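Local coordinates for enoyl-CoA hydratase (Mycobacterium tuberculosis, PDB 5KJP), which probably catalyses the reversible hydration of enoyl-CoA thioesters in fatty acid metabolism, as a member of the crotonase superfamily, at residues R99-A107 and L210-I218. Residues are numbered along the deposited sequence; the frame is centred on the assembly and turned at random.
Sequences RPPTKPLIA and LAVVATKRI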
ATOM      1  N   ARG A  99     -20.925  -5.833  -4.847  1.00 18.29           N
ATOM      2  CA  ARG A  99     -21.639  -4.663  -5.344  1.00 22.73           C
ATOM      3  C   ARG A  99     -21.646  -3.565  -4.279  1.00 22.13           C
ATOM      4  O   ARG A  99     -22.697  -3.241  -3.723  1.00 21.69           O
ATOM      5  CB  ARG A  99     -23.069  -5.044  -5.743  1.00 22.59           C
ATOM      6  CG  ARG A  99     -23.870  -3.936  -6.415  1.00 29.56           C
ATOM      7  CD  ARG A  99     -25.344  -4.295  -6.492  1.00 38.44           C
ATOM      8  NE  ARG A  99     -26.161  -3.151  -6.890  1.00 52.48           N
ATOM      9  CZ  ARG A  99     -26.252  -2.688  -8.135  1.00 69.18           C
ATOM     10  NH1 ARG A  99     -25.578  -3.271  -9.119  1.00 71.10           N
ATOM     11  NH2 ARG A  99     -27.022  -1.639  -8.396  1.00 71.40           N
ATOM     12  N   PRO A 100     -20.466  -2.994  -3.981  1.00 20.97           N
ATOM     13  CA  PRO A 100     -20.383  -1.954  -2.948  1.00 20.40           C
ATOM     14  C   PRO A 100     -21.215  -0.732  -3.335  1.00 16.61           C
ATOM     15  O   PRO A 100     -21.347  -0.441  -4.525  1.00 19.49           O
ATOM     16  CB  PRO A 100     -18.883  -1.612  -2.899  1.00 24.67           C
ATOM     17  CG  PRO A 100     -18.193  -2.710  -3.642  1.00 26.30           C
ATOM     18  CD  PRO A 100     -19.168  -3.225  -4.639  1.00 25.15           C
ATOM     19  N   PRO A 101     -21.778  -0.028  -2.345  1.00 16.19           N
ATOM     20  CA  PRO A 101     -22.623   1.131  -2.652  1.00 18.95           C
ATOM     21  C   PRO A 101     -21.841   2.268  -3.303  1.00 20.74           C
ATOM     22  O   PRO A 101     -20.611   2.319  -3.214  1.00 15.46           O
ATOM     23  CB  PRO A 101     -23.146   1.561  -1.276  1.00 16.35           C
ATOM     24  CG  PRO A 101     -22.085   1.102  -0.326  1.00 15.79           C
ATOM     25  CD  PRO A 101     -21.576  -0.198  -0.895  1.00 16.99           C
ATOM     26  N   THR A 102     -22.567   3.169  -3.952  1.00 18.46           N
ATOM     27  CA  THR A 102     -21.990   4.376  -4.527  1.00 23.63           C
ATOM     28  C   THR A 102     -21.654   5.401  -3.444  1.00 19.45           C
ATOM     29  O   THR A 102     -20.570   5.983  -3.434  1.00 19.05           O
ATOM     30  CB  THR A 102     -22.951   4.985  -5.547  1.00 21.99           C
ATOM     31  OG1 THR A 102     -23.152   4.043  -6.608  1.00 26.00           O
ATOM     32  CG2 THR A 102     -22.401   6.297  -6.111  1.00 23.40           C
ATOM     33  N   LYS A 103     -22.591   5.606  -2.528  1.00 15.23           N
ATOM     34  CA  LYS A 103     -22.392   6.549  -1.433  1.00 15.05           C
ATOM     35  C   LYS A 103     -21.472   5.939  -0.366  1.00 14.70           C
ATOM     36  O   LYS A 103     -21.301   4.724  -0.326  1.00 13.67           O
ATOM     37  CB  LYS A 103     -23.746   6.951  -0.847  1.00 14.80           C
ATOM     38  CG  LYS A 103     -24.583   7.773  -1.824  1.00 16.87           C
ATOM     39  CD  LYS A 103     -25.975   8.083  -1.273  1.00 16.30           C
ATOM     40  CE  LYS A 103     -26.825   8.779  -2.326  1.00 19.88           C
ATOM     41  NZ  LYS A 103     -28.257   8.858  -1.921  1.00 19.95           N
ATOM     42  N   PRO A 104     -20.860   6.780   0.490  1.00 14.45           N
ATOM     43  CA  PRO A 104     -19.929   6.238   1.489  1.00 15.74           C
ATOM     44  C   PRO A 104     -20.600   5.317   2.511  1.00 12.68           C
ATOM     45  O   PRO A 104     -21.738   5.534   2.942  1.00 12.05           O
ATOM     46  CB  PRO A 104     -19.371   7.494   2.178  1.00 13.52           C
ATOM     47  CG  PRO A 104     -19.594   8.597   1.202  1.00 17.12           C
ATOM     48  CD  PRO A 104     -20.875   8.254   0.496  1.00 15.00           C
ATOM     49  N   LEU A 105     -19.872   4.267   2.869  1.00 11.22           N
ATOM     50  CA  LEU A 105     -20.316   3.303   3.853  1.00 10.92           C
ATOM     51  C   LEU A 105     -19.251   3.140   4.925  1.00 13.29           C
ATOM     52  O   LEU A 105     -18.082   2.881   4.626  1.00 12.35           O
ATOM     53  CB  LEU A 105     -20.612   1.956   3.191  1.00 11.58           C
ATOM     54  CG  LEU A 105     -20.969   0.801   4.123  1.00 10.94           C
ATOM     55  CD1 LEU A 105     -22.270   1.072   4.890  1.00 13.61           C
ATOM     56  CD2 LEU A 105     -21.053  -0.492   3.318  1.00 12.40           C
ATOM     57  N   ILE A 106     -19.669   3.288   6.173  1.00 10.16           N
ATOM     58  CA  ILE A 106     -18.793   3.094   7.320  1.00 12.00           C
ATOM     59  C   ILE A 106     -19.204   1.829   8.065  1.00 15.56           C
ATOM     60  O   ILE A 106     -20.384   1.650   8.364  1.00 14.05           O
ATOM     61  CB  ILE A 106     -18.868   4.292   8.293  1.00 10.12           C
ATOM     62  CG1 ILE A 106     -18.486   5.593   7.582  1.00 11.16           C
ATOM     63  CG2 ILE A 106     -17.988   4.049   9.523  1.00 10.54           C
ATOM     64  CD1 ILE A 106     -19.049   6.840   8.255  1.00 16.13           C
ATOM     65  N   ALA A 107     -18.247   0.952   8.359  1.00 10.74           N
ATOM     66  CA  ALA A 107     -18.539  -0.188   9.223  1.00 12.79           C
ATOM     67  C   ALA A 107     -18.195   0.149  10.674  1.00 12.00           C
ATOM     68  O   ALA A 107     -17.077   0.580  10.966  1.00 14.39           O
ATOM     69  CB  ALA A 107     -17.772  -1.430   8.756  1.00 13.48           C
ATOM     70  N   LEU A 210     -22.322  15.736  -4.030  1.00 17.75           N
ATOM     71  CA  LEU A 210     -21.788  15.366  -5.342  1.00 18.12           C
ATOM     72  C   LEU A 210     -20.271  15.214  -5.296  1.00 17.33           C
ATOM     73  O   LEU A 210     -19.707  14.328  -5.933  1.00 16.83           O
ATOM     74  CB  LEU A 210     -22.173  16.402  -6.400  1.00 19.22           C
ATOM     75  CG  LEU A 210     -23.675  16.611  -6.598  1.00 19.09           C
ATOM     76  CD1 LEU A 210     -23.932  17.793  -7.529  1.00 24.38           C
ATOM     77  CD2 LEU A 210     -24.328  15.331  -7.127  1.00 24.49           C
ATOM     78  N   ALA A 211     -19.619  16.092  -4.542  1.00 16.39           N
ATOM     79  CA  ALA A 211     -18.165  16.070  -4.439  1.00 15.18           C
ATOM     80  C   ALA A 211     -17.699  14.844  -3.659  1.00 13.97           C
ATOM     81  O   ALA A 211     -16.713  14.208  -4.020  1.00 12.13           O
ATOM     82  CB  ALA A 211     -17.655  17.356  -3.787  1.00 13.87           C
ATOM     83  N   VAL A 212     -18.428  14.505  -2.599  1.00 14.79           N
ATOM     84  CA  VAL A 212     -18.114  13.323  -1.800  1.00 19.01           C
ATOM     85  C   VAL A 212     -18.239  12.045  -2.636  1.00 14.43           C
ATOM     86  O   VAL A 212     -17.343  11.193  -2.628  1.00 14.05           O
ATOM     87  CB  VAL A 212     -19.033  13.244  -0.556  1.00 18.24           C
ATOM     88  CG1 VAL A 212     -19.014  11.849   0.051  1.00 16.29           C
ATOM     89  CG2 VAL A 212     -18.622  14.301   0.480  1.00 13.45           C
ATOM     90  N   VAL A 213     -19.332  11.927  -3.382  1.00 13.45           N
ATOM     91  CA  VAL A 213     -19.560  10.726  -4.177  1.00 14.60           C
ATOM     92  C   VAL A 213     -18.534  10.642  -5.302  1.00 17.71           C
ATOM     93  O   VAL A 213     -18.001   9.565  -5.582  1.00 17.00           O
ATOM     94  CB  VAL A 213     -20.993  10.682  -4.747  1.00 18.16           C
ATOM     95  CG1 VAL A 213     -21.081   9.754  -5.955  1.00 16.73           C
ATOM     96  CG2 VAL A 213     -21.979  10.256  -3.657  1.00 19.98           C
ATOM     97  N   ALA A 214     -18.233  11.781  -5.925  1.00 16.19           N
ATOM     98  CA  ALA A 214     -17.235  11.817  -6.994  1.00 16.39           C
ATOM     99  C   ALA A 214     -15.853  11.469  -6.470  1.00 15.09           C
ATOM    100  O   ALA A 214     -15.065  10.818  -7.155  1.00 15.61           O
ATOM    101  CB  ALA A 214     -17.207  13.187  -7.660  1.00 15.27           C
ATOM    102  N   THR A 215     -15.560  11.910  -5.252  1.00 12.19           N
ATOM    103  CA  THR A 215     -14.263  11.649  -4.642  1.00 14.23           C
ATOM    104  C   THR A 215     -14.091  10.152  -4.400  1.00 16.00           C
ATOM    105  O   THR A 215     -13.049   9.572  -4.724  1.00 13.18           O
ATOM    106  CB  THR A 215     -14.101  12.429  -3.327  1.00 13.32           C
ATOM    107  OG1 THR A 215     -14.005  13.831  -3.622  1.00 17.23           O
ATOM    108  CG2 THR A 215     -12.837  11.996  -2.597  1.00 13.84           C
ATOM    109  N   LYS A 216     -15.128   9.523  -3.857  1.00 16.02           N
ATOM    110  CA  LYS A 216     -15.094   8.085  -3.638  1.00 16.72           C
ATOM    111  C   LYS A 216     -14.963   7.350  -4.966  1.00 15.95           C
ATOM    112  O   LYS A 216     -14.198   6.392  -5.089  1.00 15.77           O
ATOM    113  CB  LYS A 216     -16.342   7.611  -2.889  1.00 12.50           C
ATOM    114  CG  LYS A 216     -16.492   6.100  -2.884  1.00 16.37           C
ATOM    115  CD  LYS A 216     -17.627   5.618  -1.986  1.00 14.50           C
ATOM    116  CE  LYS A 216     -17.937   4.156  -2.275  1.00 13.83           C
ATOM    117  NZ  LYS A 216     -18.899   3.567  -1.291  1.00 15.78           N
ATOM    118  N   ARG A 217     -15.715   7.810  -5.960  1.00 14.14           N
ATOM    119  CA  ARG A 217     -15.682   7.199  -7.275  1.00 16.83           C
ATOM    120  C   ARG A 217     -14.277   7.227  -7.880  1.00 15.92           C
ATOM    121  O   ARG A 217     -13.818   6.237  -8.448  1.00 16.70           O
ATOM    122  CB  ARG A 217     -16.668   7.898  -8.208  1.00 18.74           C
ATOM    123  CG  ARG A 217     -16.780   7.219  -9.544  1.00 27.67           C
ATOM    124  CD  ARG A 217     -17.904   7.792 -10.386  1.00 25.68           C
ATOM    125  NE  ARG A 217     -17.833   7.271 -11.747  1.00 28.17           N
ATOM    126  CZ  ARG A 217     -18.493   7.781 -12.777  1.00 35.47           C
ATOM    127  NH1 ARG A 217     -19.286   8.833 -12.605  1.00 32.48           N
ATOM    128  NH2 ARG A 217     -18.358   7.239 -13.979  1.00 44.29           N
ATOM    129  N   ILE A 218     -13.590   8.357  -7.758  1.00 15.71           N
ATOM    130  CA  ILE A 218     -12.261   8.471  -8.349  1.00 15.71           C
ATOM    131  C   ILE A 218     -11.283   7.556  -7.610  1.00 16.35           C
ATOM    132  O   ILE A 218     -10.516   6.834  -8.240  1.00 18.72           O
ATOM    133  CB  ILE A 218     -11.759   9.934  -8.342  1.00 18.16           C
ATOM    134  CG1 ILE A 218     -12.557  10.762  -9.355  1.00 16.95           C
ATOM    135  CG2 ILE A 218     -10.267  10.007  -8.675  1.00 18.66           C
ATOM    136  CD1 ILE A 218     -12.539  12.251  -9.080  1.00 18.99           C
TER
HETATM  137  O   HOH W   1     -18.786   6.779  -5.354  1.00 15.82           O
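Lys216 reaches from the helix into the loop 101-104, where its ammonium group is held by two backbone carbonyls, NZ donating to Lys103 O at 2.8 Å and to Pro101 O at 2.9 Å. Its chain is fully extended, with CG anti to the backbone N (chi1 168°), which carries CD and CE past Thr102 O and leaves NZ above both carbonyl planes, 57° out of that of Lys103. A salt bridge to Asp125, whose carboxylate also accepts from Leu105 N, probably offsets the buried charge. Thr102 O itself turns to a water that donates to it and to Val213 O, tying the loop to the helix backbone.

About one helical turn earlier, Val212 and Val213 make the apolar part of the contact. Val213 spreads its methyls over two residues, CG1 meeting Thr102 CG2 at 3.7 Å and CG2 lying 4.0 Å from Lys103 CG. Val212 CG1 presses tightly on Pro104 CG at 3.5 Å, the two side chains crossing nearly perpendicularly.

Helix 209-221 is thus fastened to the loop leading into strand 105-109 of the crotonase-fold core, with helix 41-56 against Pro101, helix 193-205 beside Val212, and Leu168 of the second subunit against Pro104.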